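Local structure of ribosome biogenesis Nep1 RNA methyltransferase (Archaeoglobus fulgidus, 3O7B) at residues A[26-31]-A[233-238]; A[108-113]-A[158-163]; A[171-176]-A[199-204]; A[191-196]-A[225-230]. The protein probably methylates N1 of a specific pseudouridine in 16S ribosomal RNA during ribosome biogenesis, taking the methyl group from S-adenosyl-L-methionine. One frame throughout, in Å; residues are numbered along the deposited sequence.

Overall arrangement
All four contacts tie helices or loops to one central mixed sheet. Contact 1 joins the two ends of the modelled chain, pairing strand 28-35 with helix 224-239, and the other three form between its segments in sequence. Contact 2 closes before contacts 3 and 4 open, whereas these two interleave. Contacts 3 and 4, their centres about 12 Å apart on the neighbouring strands 168-172 and 189-194, line one ligand pocket. Contacts 1 and 4, also about 12 Å apart by centres, share helix 224-239, which thereby links this pocket to the dimer interface. Contact 2, about 15 to 18 Å from the others by centres, packs a short helix on the sheet away from the ligand.

Contact 1: residues A[26-31]-A[233-238]; sequences MGSAFV and CEYERV
Phe30 points the edge of its ring at the face of Tyr235 in a T-shaped (edge-to-face) stack, with planes at 68° and centroids 5.2 Å apart. CE2 and CZ of the phenylalanine do the touching: CE2 sits above the centre of the tyrosine ring, and Phe30 CZ comes within 4.0 Å of Tyr235 CG. The tyrosine can reach this far because its CG stands anti to the backbone N (chi1 -177°), carrying the ring out from the helix toward strand 28-35. At the far end of the same ring Ser28 approaches in another manner, near the ring plane, its CB 3.4 Å from Tyr235 OH. The two hydroxyls do not bond to each other. Each is satisfied separately, Tyr235 OH by Asp104 OD1 and Ser28 OG by the backbone N of Val189, so the polar rim of this otherwise apolar contact is buried yet paired. Phe105 also meets Phe30, extending the cluster. A single long side chain thus bridges a helix and a strand whose nearest CA atoms, those of Ser28 and Tyr235, remain 10.3 Å apart. In this SPOUT methyltransferase the C-terminal helix 224-239 packs on the central sheet, where strand 28-35 runs between strands 105-111 and 189-194, and takes part in the dimer interface through a disulfide from Cys233 to Cys233 of the second subunit.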
# COMPACT_ATOMS: atom_id res chain seq x y z
N MET A 26 -20.09 -6.96 -20.76
CA MET A 26 -20.43 -6.15 -19.55
C MET A 26 -19.25 -6.05 -18.57
O MET A 26 -19.40 -5.65 -17.40
CB MET A 26 -21.70 -6.66 -18.87
CG MET A 26 -21.77 -8.16 -18.66
SD MET A 26 -21.02 -8.71 -17.12
CE MET A 26 -21.78 -7.64 -15.90
N GLY A 27 -18.08 -6.40 -19.09
CA GLY A 27 -16.81 -6.08 -18.48
C GLY A 27 -16.38 -6.96 -17.33
O GLY A 27 -17.19 -7.68 -16.73
N SER A 28 -15.09 -6.87 -17.03
CA SER A 28 -14.51 -7.52 -15.86
C SER A 28 -14.68 -6.69 -14.60
O SER A 28 -15.03 -5.50 -14.66
CB SER A 28 -13.04 -7.87 -16.10
OG SER A 28 -12.94 -8.89 -17.08
N ALA A 29 -14.45 -7.33 -13.47
CA ALA A 29 -14.48 -6.67 -12.18
C ALA A 29 -13.45 -7.28 -11.27
O ALA A 29 -13.14 -8.46 -11.36
CB ALA A 29 -15.87 -6.81 -11.53
N PHE A 30 -12.96 -6.47 -10.33
CA PHE A 30 -12.21 -6.94 -9.19
C PHE A 30 -13.07 -6.77 -7.96
O PHE A 30 -13.69 -5.71 -7.79
CB PHE A 30 -10.94 -6.11 -9.01
CG PHE A 30 -9.83 -6.48 -9.94
CD1 PHE A 30 -8.72 -7.19 -9.48
CD2 PHE A 30 -9.87 -6.09 -11.29
CE1 PHE A 30 -7.66 -7.50 -10.34
CE2 PHE A 30 -8.81 -6.42 -12.16
CZ PHE A 30 -7.72 -7.13 -11.67
N VAL A 31 -13.14 -7.82 -7.14
CA VAL A 31 -13.94 -7.81 -5.94
C VAL A 31 -13.07 -8.17 -4.75
O VAL A 31 -12.52 -9.29 -4.69
CB VAL A 31 -15.14 -8.82 -6.01
CG1 VAL A 31 -16.02 -8.70 -4.80
CG2 VAL A 31 -15.92 -8.62 -7.30
N CYS A 233 -0.85 -7.62 -12.51
CA CYS A 233 0.16 -7.72 -13.56
C CYS A 233 -0.19 -8.73 -14.64
O CYS A 233 0.01 -8.45 -15.83
CB CYS A 233 1.50 -8.08 -12.95
SG CYS A 233 2.79 -8.06 -14.18
N GLU A 234 -0.70 -9.90 -14.24
CA GLU A 234 -1.11 -10.93 -15.20
C GLU A 234 -2.30 -10.45 -16.04
O GLU A 234 -2.39 -10.69 -17.25
CB GLU A 234 -1.47 -12.24 -14.50
CG GLU A 234 -0.32 -12.89 -13.74
CD GLU A 234 0.72 -13.58 -14.63
OE1 GLU A 234 0.58 -13.59 -15.87
OE2 GLU A 234 1.68 -14.13 -14.06
N TYR A 235 -3.22 -9.76 -15.37
CA TYR A 235 -4.39 -9.19 -16.03
C TYR A 235 -4.00 -8.20 -17.10
O TYR A 235 -4.49 -8.25 -18.24
CB TYR A 235 -5.27 -8.57 -14.96
CG TYR A 235 -6.56 -7.99 -15.45
CD1 TYR A 235 -7.74 -8.75 -15.44
CD2 TYR A 235 -6.63 -6.67 -15.87
CE1 TYR A 235 -8.95 -8.19 -15.87
CE2 TYR A 235 -7.82 -6.10 -16.30
CZ TYR A 235 -8.97 -6.87 -16.30
OH TYR A 235 -10.14 -6.28 -16.75
N GLU A 236 -3.10 -7.28 -16.76
CA GLU A 236 -2.61 -6.30 -17.73
C GLU A 236 -1.84 -6.95 -18.89
O GLU A 236 -2.01 -6.54 -20.03
CB GLU A 236 -1.73 -5.26 -17.04
CG GLU A 236 -2.45 -4.38 -16.08
CD GLU A 236 -1.54 -3.36 -15.44
OE1 GLU A 236 -0.31 -3.56 -15.48
OE2 GLU A 236 -2.06 -2.37 -14.92
N ARG A 237 -1.02 -7.96 -18.58
CA ARG A 237 -0.28 -8.69 -19.64
C ARG A 237 -1.22 -9.17 -20.74
O ARG A 237 -0.95 -9.00 -21.94
CB ARG A 237 0.44 -9.91 -19.08
CG ARG A 237 1.73 -9.66 -18.34
CD ARG A 237 2.56 -10.94 -18.29
NE ARG A 237 2.97 -11.26 -16.92
CZ ARG A 237 3.37 -12.46 -16.50
NH1 ARG A 237 3.41 -13.49 -17.34
NH2 ARG A 237 3.71 -12.64 -15.23
N VAL A 238 -2.32 -9.79 -20.32
CA VAL A 238 -3.29 -10.38 -21.24
C VAL A 238 -4.14 -9.34 -21.94
O VAL A 238 -4.39 -9.45 -23.15
CB VAL A 238 -4.21 -11.41 -20.49
CG1 VAL A 238 -5.40 -11.83 -21.34
CG2 VAL A 238 -3.42 -12.62 -20.03

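Contact 2: residues A[108-113]-A[158-163]; sequences YVHTLN and VGLRDI
Tyr108 lies with one ring face against Ile163, whose CG2 stands 4.0 Å from the ring centroid and 27° off the normal, a CH-pi contact. The other branch of the isoleucine reaches the root of the tyrosine, Ile163 CD1 lying 3.6 Å from Tyr108 CB. Both branches can touch at once because Ile163 CG1 is held between the backbone N and the carbonyl carbon (chi1 59°), leaving CG2 turned over the ring. At the phenol end a water joins Tyr108 OH, at 2.8 Å, to Ile163 O, to which it donates; Glu106 OE1 is a further partner of the hydroxyl. A leucine in place of Tyr108 would probably leave this water and Glu106 without their hydroxyl and deprive Ile163 CG2 of the flat surface it rests on. The fold behind the contact is the mixed sheet of this SPOUT methyltransferase: strand 105-111 runs between strands 28-35 and 116-119, and the short helix 160-163 packs across one face of it just before strand 168-172. Two residues on, His110 points to that same face. Leu160 CD2 sits 4.0 Å above the centroid of its imidazole, only 11° off the normal, with the leucine side chain set roughly perpendicular to that of the histidine. ND1 of His110 is buried here with no hydrogen-bonding partner in the model. Where the strand ends, Thr111 OG1 accepts from Asn113 N in an ST turn and also bonds Glu115.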
# COMPACT_ATOMS: atom_id res chain seq x y z
N TYR A 108 -15.31 -3.50 -6.78
CA TYR A 108 -16.22 -3.64 -5.67
C TYR A 108 -15.51 -4.06 -4.42
O TYR A 108 -14.48 -4.77 -4.49
CB TYR A 108 -17.28 -4.72 -5.97
CG TYR A 108 -18.18 -4.40 -7.13
CD1 TYR A 108 -19.37 -3.71 -6.92
CD2 TYR A 108 -17.84 -4.77 -8.42
CE1 TYR A 108 -20.22 -3.42 -7.97
CE2 TYR A 108 -18.70 -4.48 -9.49
CZ TYR A 108 -19.88 -3.80 -9.24
OH TYR A 108 -20.76 -3.48 -10.26
N VAL A 109 -16.07 -3.67 -3.28
CA VAL A 109 -15.60 -4.13 -1.99
C VAL A 109 -16.78 -4.79 -1.30
O VAL A 109 -17.84 -4.18 -1.15
CB VAL A 109 -15.05 -2.96 -1.14
CG1 VAL A 109 -14.67 -3.45 0.27
CG2 VAL A 109 -13.85 -2.31 -1.81
N HIS A 110 -16.62 -6.06 -0.93
CA HIS A 110 -17.59 -6.79 -0.13
C HIS A 110 -17.03 -6.79 1.28
O HIS A 110 -15.86 -7.17 1.48
CB HIS A 110 -17.72 -8.19 -0.73
CG HIS A 110 -18.21 -9.25 0.21
ND1 HIS A 110 -19.55 -9.52 0.43
CD2 HIS A 110 -17.51 -10.15 0.93
CE1 HIS A 110 -19.64 -10.55 1.26
NE2 HIS A 110 -18.42 -10.94 1.59
N THR A 111 -17.80 -6.34 2.25
CA THR A 111 -17.30 -6.26 3.62
C THR A 111 -17.58 -7.54 4.40
O THR A 111 -18.39 -8.39 3.97
CB THR A 111 -17.88 -5.07 4.40
OG1 THR A 111 -19.25 -5.37 4.71
CG2 THR A 111 -17.80 -3.79 3.59
N LEU A 112 -16.93 -7.67 5.56
CA LEU A 112 -17.15 -8.80 6.48
C LEU A 112 -18.60 -8.97 6.86
O LEU A 112 -19.00 -10.08 7.24
CB LEU A 112 -16.37 -8.59 7.77
CG LEU A 112 -14.89 -8.88 7.72
CD1 LEU A 112 -14.26 -8.36 9.00
CD2 LEU A 112 -14.67 -10.38 7.58
N ASN A 113 -19.35 -7.88 6.83
CA ASN A 113 -20.77 -7.90 7.21
C ASN A 113 -21.71 -8.06 6.02
O ASN A 113 -22.93 -7.97 6.17
CB ASN A 113 -21.11 -6.66 8.04
CG ASN A 113 -20.36 -6.63 9.37
OD1 ASN A 113 -19.77 -5.61 9.76
ND2 ASN A 113 -20.34 -7.77 10.06
N VAL A 158 -27.61 -4.70 -3.06
CA VAL A 158 -27.54 -6.03 -3.65
C VAL A 158 -26.57 -6.86 -2.81
O VAL A 158 -25.96 -6.36 -1.86
CB VAL A 158 -27.07 -6.01 -5.11
CG1 VAL A 158 -27.97 -5.12 -5.97
CG2 VAL A 158 -25.58 -5.57 -5.23
N GLY A 159 -26.45 -8.14 -3.15
CA GLY A 159 -25.52 -9.01 -2.47
C GLY A 159 -24.36 -9.38 -3.36
O GLY A 159 -24.34 -9.06 -4.55
N LEU A 160 -23.41 -10.09 -2.77
CA LEU A 160 -22.27 -10.59 -3.49
C LEU A 160 -22.67 -11.39 -4.73
O LEU A 160 -22.07 -11.26 -5.78
CB LEU A 160 -21.39 -11.40 -2.55
CG LEU A 160 -20.13 -12.01 -3.16
CD1 LEU A 160 -19.24 -10.94 -3.83
CD2 LEU A 160 -19.40 -12.72 -2.07
N ARG A 161 -23.74 -12.19 -4.61
CA ARG A 161 -24.18 -13.02 -5.74
C ARG A 161 -24.54 -12.17 -6.96
O ARG A 161 -24.40 -12.59 -8.11
CB ARG A 161 -25.37 -13.90 -5.33
CG ARG A 161 -26.64 -13.11 -4.96
CD ARG A 161 -27.84 -14.03 -4.69
NE ARG A 161 -27.63 -14.86 -3.52
CZ ARG A 161 -28.54 -15.70 -3.02
NH1 ARG A 161 -29.73 -15.80 -3.60
NH2 ARG A 161 -28.25 -16.42 -1.95
N ASP A 162 -24.99 -10.94 -6.72
CA ASP A 162 -25.46 -10.11 -7.80
C ASP A 162 -24.33 -9.42 -8.57
O ASP A 162 -24.44 -9.20 -9.76
CB ASP A 162 -26.48 -9.12 -7.23
CG ASP A 162 -27.57 -9.83 -6.45
OD1 ASP A 162 -28.26 -10.68 -7.06
OD2 ASP A 162 -27.73 -9.59 -5.24
N ILE A 163 -23.23 -9.11 -7.89
CA ILE A 163 -22.16 -8.41 -8.61
C ILE A 163 -21.27 -9.33 -9.44
O ILE A 163 -20.53 -8.89 -10.31
CB ILE A 163 -21.34 -7.49 -7.68
CG1 ILE A 163 -20.70 -8.29 -6.54
CG2 ILE A 163 -22.23 -6.35 -7.15
CD1 ILE A 163 -19.62 -7.51 -5.78
O HOH W 1 -21.62 -6.00 -11.23

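Contact 3: residues A[171-176]-A[199-204]. With SAH (S-adenosyl-L-homocysteine), chain C.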
# COMPACT_ATOMS: atom_id res chain seq x y z
N LEU A 171 -11.59 -17.18 -7.88
CA LEU A 171 -11.34 -16.99 -6.46
C LEU A 171 -9.90 -17.36 -6.18
O LEU A 171 -9.48 -18.50 -6.39
CB LEU A 171 -12.27 -17.86 -5.60
CG LEU A 171 -12.06 -17.75 -4.10
CD1 LEU A 171 -12.38 -16.32 -3.60
CD2 LEU A 171 -12.90 -18.77 -3.34
N PHE A 172 -9.13 -16.38 -5.74
CA PHE A 172 -7.73 -16.64 -5.43
C PHE A 172 -7.61 -17.18 -4.02
O PHE A 172 -8.02 -16.54 -3.05
CB PHE A 172 -6.89 -15.38 -5.73
CG PHE A 172 -6.72 -15.16 -7.20
CD1 PHE A 172 -5.63 -15.72 -7.88
CD2 PHE A 172 -7.69 -14.50 -7.94
CE1 PHE A 172 -5.51 -15.59 -9.27
CE2 PHE A 172 -7.57 -14.36 -9.32
CZ PHE A 172 -6.48 -14.92 -9.99
N ARG A 173 -7.13 -18.42 -3.91
CA ARG A 173 -6.85 -19.04 -2.61
C ARG A 173 -5.68 -20.00 -2.77
O ARG A 173 -5.52 -20.60 -3.83
CB ARG A 173 -8.02 -19.87 -2.03
CG ARG A 173 -9.32 -19.88 -2.75
CD ARG A 173 -10.19 -21.05 -2.25
NE ARG A 173 -10.44 -21.01 -0.81
CZ ARG A 173 -11.43 -21.67 -0.20
NH1 ARG A 173 -12.27 -22.43 -0.89
NH2 ARG A 173 -11.58 -21.55 1.11
N GLU A 174 -4.92 -20.14 -1.70
CA GLU A 174 -3.76 -21.02 -1.66
C GLU A 174 -4.08 -22.45 -2.08
O GLU A 174 -3.30 -23.06 -2.80
CB GLU A 174 -3.14 -21.00 -0.26
CG GLU A 174 -1.87 -21.83 -0.14
CD GLU A 174 -1.29 -21.82 1.25
OE1 GLU A 174 -1.79 -21.04 2.10
OE2 GLU A 174 -0.34 -22.60 1.50
N LYS A 175 -5.24 -22.97 -1.67
CA LYS A 175 -5.60 -24.37 -1.94
C LYS A 175 -6.13 -24.61 -3.36
O LYS A 175 -6.46 -25.74 -3.73
CB LYS A 175 -6.62 -24.88 -0.91
CG LYS A 175 -7.97 -24.17 -0.95
CD LYS A 175 -9.09 -25.02 -0.35
CE LYS A 175 -9.64 -25.99 -1.39
NZ LYS A 175 -11.08 -26.29 -1.17
N GLY A 176 -6.21 -23.54 -4.16
CA GLY A 176 -6.71 -23.63 -5.52
C GLY A 176 -5.78 -24.28 -6.52
O GLY A 176 -4.73 -24.83 -6.15
N GLY A 199 -7.60 -16.25 9.01
CA GLY A 199 -8.76 -17.14 8.86
C GLY A 199 -9.06 -17.48 7.42
O GLY A 199 -8.30 -17.18 6.51
N ASP A 200 -10.19 -18.16 7.23
CA ASP A 200 -10.62 -18.61 5.91
C ASP A 200 -11.91 -17.91 5.56
O ASP A 200 -12.56 -17.36 6.44
CB ASP A 200 -10.87 -20.12 5.94
CG ASP A 200 -9.61 -20.91 6.18
OD1 ASP A 200 -9.41 -21.36 7.33
OD2 ASP A 200 -8.81 -21.06 5.23
N PHE A 201 -12.29 -17.93 4.29
CA PHE A 201 -13.57 -17.34 3.88
C PHE A 201 -14.73 -17.96 4.64
O PHE A 201 -14.74 -19.16 4.91
CB PHE A 201 -13.81 -17.56 2.39
CG PHE A 201 -12.83 -16.84 1.51
CD1 PHE A 201 -12.91 -15.46 1.34
CD2 PHE A 201 -11.85 -17.54 0.83
CE1 PHE A 201 -12.00 -14.80 0.52
CE2 PHE A 201 -10.93 -16.88 -0.00
CZ PHE A 201 -11.02 -15.50 -0.15
N PHE A 202 -15.71 -17.13 5.00
CA PHE A 202 -16.99 -17.65 5.49
C PHE A 202 -17.61 -18.57 4.44
O PHE A 202 -17.52 -18.32 3.24
CB PHE A 202 -17.97 -16.52 5.75
CG PHE A 202 -17.58 -15.61 6.89
CD1 PHE A 202 -17.26 -16.12 8.16
CD2 PHE A 202 -17.59 -14.22 6.71
CE1 PHE A 202 -16.92 -15.26 9.21
CE2 PHE A 202 -17.25 -13.35 7.75
CZ PHE A 202 -16.91 -13.87 9.01
N GLU A 203 -18.28 -19.62 4.90
CA GLU A 203 -19.01 -20.48 3.99
C GLU A 203 -20.06 -19.70 3.18
O GLU A 203 -20.23 -19.95 1.98
CB GLU A 203 -19.65 -21.66 4.73
CG GLU A 203 -18.66 -22.74 5.14
CD GLU A 203 -17.81 -23.29 3.98
OE1 GLU A 203 -18.34 -23.46 2.86
OE2 GLU A 203 -16.61 -23.56 4.21
N GLU A 204 -20.72 -18.74 3.83
CA GLU A 204 -21.70 -17.89 3.15
C GLU A 204 -21.10 -17.16 1.95
O GLU A 204 -21.71 -17.09 0.89
CB GLU A 204 -22.36 -16.89 4.11
CG GLU A 204 -23.37 -15.98 3.41
CD GLU A 204 -24.20 -15.13 4.35
OE1 GLU A 204 -23.99 -15.18 5.59
OE2 GLU A 204 -25.08 -14.40 3.84
N SAH C . -6.58 -17.29 4.33
CA SAH C . -5.38 -16.48 4.67
CB SAH C . -5.81 -15.12 5.20
CG SAH C . -6.13 -14.11 4.10
SD SAH C . -4.73 -13.82 2.98
C SAH C . -4.47 -17.19 5.67
O SAH C . -4.71 -18.34 6.02
C5' SAH C . -5.41 -12.65 1.77
C4' SAH C . -5.95 -13.20 0.46
O4' SAH C . -4.91 -13.47 -0.47
C3' SAH C . -6.67 -14.53 0.57
O3' SAH C . -7.98 -14.37 1.08
C2' SAH C . -6.64 -15.00 -0.86
O2' SAH C . -7.65 -14.34 -1.63
C1' SAH C . -5.29 -14.53 -1.34
N9 SAH C . -4.19 -15.52 -1.29
C8 SAH C . -3.30 -15.74 -0.26
N7 SAH C . -2.43 -16.71 -0.64
C5 SAH C . -2.73 -17.09 -1.90
C6 SAH C . -2.18 -18.02 -2.77
N6 SAH C . -1.12 -18.77 -2.41
N1 SAH C . -2.71 -18.18 -4.02
C2 SAH C . -3.81 -17.44 -4.42
N3 SAH C . -4.35 -16.52 -3.55
C4 SAH C . -3.84 -16.35 -2.31
O HOH W 2 -10.04 -19.77 2.75
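Phe201 and Leu171 make the apolar part of the contact: Leu171 CD1 lies 3.8 Å from Phe201 CZ, the leucine and the phenylalanine running alongside each other and pointing opposite ways. Polar groups come to the edge of the same ring, near its plane: the carbonyl O of Phe172 and Arg173 NH2, the latter 4.0 Å from Phe201 CD2, with guanidinium and ring planes 68° apart. A bend in the arginine chain (chi3 58°) brings NH2 to a water 2.9 Å away, lying in the guanidinium plane. That water donates to Asp200 OD2 and accepts from Phe201 N, so it links the two segments where no direct hydrogen bond does; Arg173 NH1 is held by a salt bridge to Glu214. The site is the cofactor pocket of the SPOUT fold, lined here by the end of strand 168-172 and the loop before helix 203-209. Backbone carbonyls on both segments accept hydrogen bonds from S-adenosylhomocysteine: Phe172 O from its ribose O2' at 2.6 Å, Gly199 O from its amino N at 2.8 Å. Van der Waals contacts add to this, with Phe201 CZ 3.5 Å from the ligand O3' and C2 of the adenine at the edge of the Phe172 ring.

Contact 4: residues A[191-196]-A[225-230]. With SAH (S-adenosyl-L-homocysteine), chain C.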
# COMPACT_ATOMS: atom_id res chain seq x y z
N VAL A 191 -12.42 -11.13 -10.58
CA VAL A 191 -11.23 -11.49 -9.81
C VAL A 191 -11.53 -11.23 -8.36
O VAL A 191 -11.77 -10.08 -7.99
CB VAL A 191 -10.02 -10.64 -10.24
CG1 VAL A 191 -8.88 -10.79 -9.24
CG2 VAL A 191 -9.58 -10.99 -11.63
N CYS A 192 -11.52 -12.28 -7.52
CA CYS A 192 -11.94 -12.18 -6.14
C CYS A 192 -10.78 -12.51 -5.21
O CYS A 192 -10.18 -13.60 -5.28
CB CYS A 192 -13.12 -13.13 -5.86
SG CYS A 192 -14.63 -12.69 -6.78
N ILE A 193 -10.43 -11.51 -4.39
CA ILE A 193 -9.28 -11.61 -3.50
C ILE A 193 -9.72 -11.22 -2.09
O ILE A 193 -10.35 -10.16 -1.90
CB ILE A 193 -8.14 -10.66 -3.98
CG1 ILE A 193 -7.69 -11.04 -5.40
CG2 ILE A 193 -6.97 -10.63 -2.98
CD1 ILE A 193 -6.83 -9.97 -6.16
N GLY A 194 -9.40 -12.04 -1.10
CA GLY A 194 -9.73 -11.69 0.27
C GLY A 194 -8.97 -10.46 0.73
O GLY A 194 -7.79 -10.27 0.34
N ALA A 195 -9.62 -9.65 1.56
CA ALA A 195 -9.01 -8.43 2.11
C ALA A 195 -9.10 -8.39 3.63
O ALA A 195 -9.43 -7.37 4.23
CB ALA A 195 -9.64 -7.17 1.47
N PHE A 196 -8.81 -9.54 4.25
CA PHE A 196 -8.85 -9.68 5.71
C PHE A 196 -7.53 -10.37 6.10
O PHE A 196 -6.90 -11.02 5.28
CB PHE A 196 -10.07 -10.51 6.15
CG PHE A 196 -10.19 -11.84 5.45
CD1 PHE A 196 -9.60 -12.98 5.98
CD2 PHE A 196 -10.83 -11.93 4.21
CE1 PHE A 196 -9.70 -14.21 5.31
CE2 PHE A 196 -10.93 -13.15 3.54
CZ PHE A 196 -10.35 -14.29 4.08
N LEU A 225 -2.13 -7.68 -0.59
CA LEU A 225 -1.45 -6.71 -1.46
C LEU A 225 -0.60 -7.40 -2.52
O LEU A 225 -0.61 -7.02 -3.69
CB LEU A 225 -0.61 -5.77 -0.60
CG LEU A 225 0.11 -4.63 -1.34
CD1 LEU A 225 -0.83 -3.74 -2.11
CD2 LEU A 225 0.92 -3.81 -0.33
N TYR A 226 0.13 -8.44 -2.10
CA TYR A 226 0.94 -9.16 -3.06
C TYR A 226 0.09 -9.88 -4.12
O TYR A 226 0.39 -9.84 -5.31
CB TYR A 226 1.87 -10.15 -2.34
CG TYR A 226 2.69 -10.92 -3.32
CD1 TYR A 226 3.84 -10.35 -3.92
CD2 TYR A 226 2.30 -12.19 -3.72
CE1 TYR A 226 4.58 -11.06 -4.87
CE2 TYR A 226 3.04 -12.91 -4.67
CZ TYR A 226 4.17 -12.33 -5.24
OH TYR A 226 4.89 -13.06 -6.17
N VAL A 227 -1.00 -10.51 -3.68
CA VAL A 227 -1.90 -11.20 -4.61
C VAL A 227 -2.53 -10.20 -5.58
O VAL A 227 -2.56 -10.43 -6.79
CB VAL A 227 -2.99 -11.97 -3.84
CG1 VAL A 227 -4.01 -12.55 -4.80
CG2 VAL A 227 -2.34 -13.10 -3.03
N THR A 228 -2.96 -9.05 -5.06
CA THR A 228 -3.48 -7.99 -5.92
C THR A 228 -2.45 -7.59 -6.98
O THR A 228 -2.75 -7.47 -8.16
CB THR A 228 -3.90 -6.76 -5.10
OG1 THR A 228 -4.92 -7.15 -4.15
CG2 THR A 228 -4.47 -5.68 -5.99
N SER A 229 -1.21 -7.37 -6.52
CA SER A 229 -0.13 -6.99 -7.43
C SER A 229 0.12 -8.03 -8.52
O SER A 229 0.17 -7.71 -9.72
CB SER A 229 1.14 -6.77 -6.60
OG SER A 229 2.24 -6.48 -7.46
N ARG A 230 0.27 -9.29 -8.12
CA ARG A 230 0.55 -10.36 -9.08
C ARG A 230 -0.60 -10.55 -10.06
O ARG A 230 -0.38 -10.66 -11.27
CB ARG A 230 0.86 -11.66 -8.37
CG ARG A 230 1.28 -12.76 -9.32
CD ARG A 230 2.38 -13.61 -8.69
NE ARG A 230 2.46 -14.94 -9.29
CZ ARG A 230 3.04 -15.99 -8.70
NH1 ARG A 230 3.59 -15.85 -7.49
NH2 ARG A 230 3.06 -17.17 -9.31
N SAH C . -6.58 -17.29 4.33
CA SAH C . -5.38 -16.48 4.67
CB SAH C . -5.81 -15.12 5.20
CG SAH C . -6.13 -14.11 4.10
SD SAH C . -4.73 -13.82 2.98
C SAH C . -4.47 -17.19 5.67
O SAH C . -4.71 -18.34 6.02
C5' SAH C . -5.41 -12.65 1.77
C4' SAH C . -5.95 -13.20 0.46
O4' SAH C . -4.91 -13.47 -0.47
C3' SAH C . -6.67 -14.53 0.57
O3' SAH C . -7.98 -14.37 1.08
C2' SAH C . -6.64 -15.00 -0.86
O2' SAH C . -7.65 -14.34 -1.63
C1' SAH C . -5.29 -14.53 -1.34
N9 SAH C . -4.19 -15.52 -1.29
C8 SAH C . -3.30 -15.74 -0.26
N7 SAH C . -2.43 -16.71 -0.64
C5 SAH C . -2.73 -17.09 -1.90
C6 SAH C . -2.18 -18.02 -2.77
N6 SAH C . -1.12 -18.77 -2.41
N1 SAH C . -2.71 -18.18 -4.02
C2 SAH C . -3.81 -17.44 -4.42
N3 SAH C . -4.35 -16.52 -3.55
C4 SAH C . -3.84 -16.35 -2.31
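Ile193 fits against helix 224-239 with both of its branches. Its CG2 and CG1 each meet Val227 CG1, the CG2 contact measuring 4.0 Å, while Ile193 CD1 reaches along the helix to Thr228 CA at 3.9 Å. The division follows from the torsions: with CG1 anti to the carbonyl carbon (chi1 -60°) and the chain extended beyond it (chi2 165°), the terminal methyl is carried to Thr228, and CG2 remains beside the valine. Val227 then serves two neighbours. Its CG1 faces the isoleucine, and its CG2 lies 3.5 Å from N9 of S-adenosylhomocysteine, where adenine joins ribose. Cutting Ile193 back to an alanine would remove the methyls that back Val227 CG1 and touch Thr228, and is likely to leave the valine freer to shift beneath the ligand. The next residue binds the ribose directly: Gly194 N donates to O2' at 2.9 Å in a nearly straight bond (168°). The lack of a side chain at Gly194 leaves room for the sugar, its O3' lying where a CB would be crowded. Further along, Phe196 CE1 lies 3.8 Å from the ligand CG. In the shell behind, Ser224 takes part twice, its OG bonding Gly194 O and its O bonding Thr228 OG1. On the helix, Ser229 OG bonds Ser229 OG of the second subunit, so the same helix serves pocket and dimer interface. Such a cofactor site, built from strand ends, the loop with Leu217 to Tyr222 and the C-terminal helix that follows it, is characteristic of the knotted SPOUT methyltransferases.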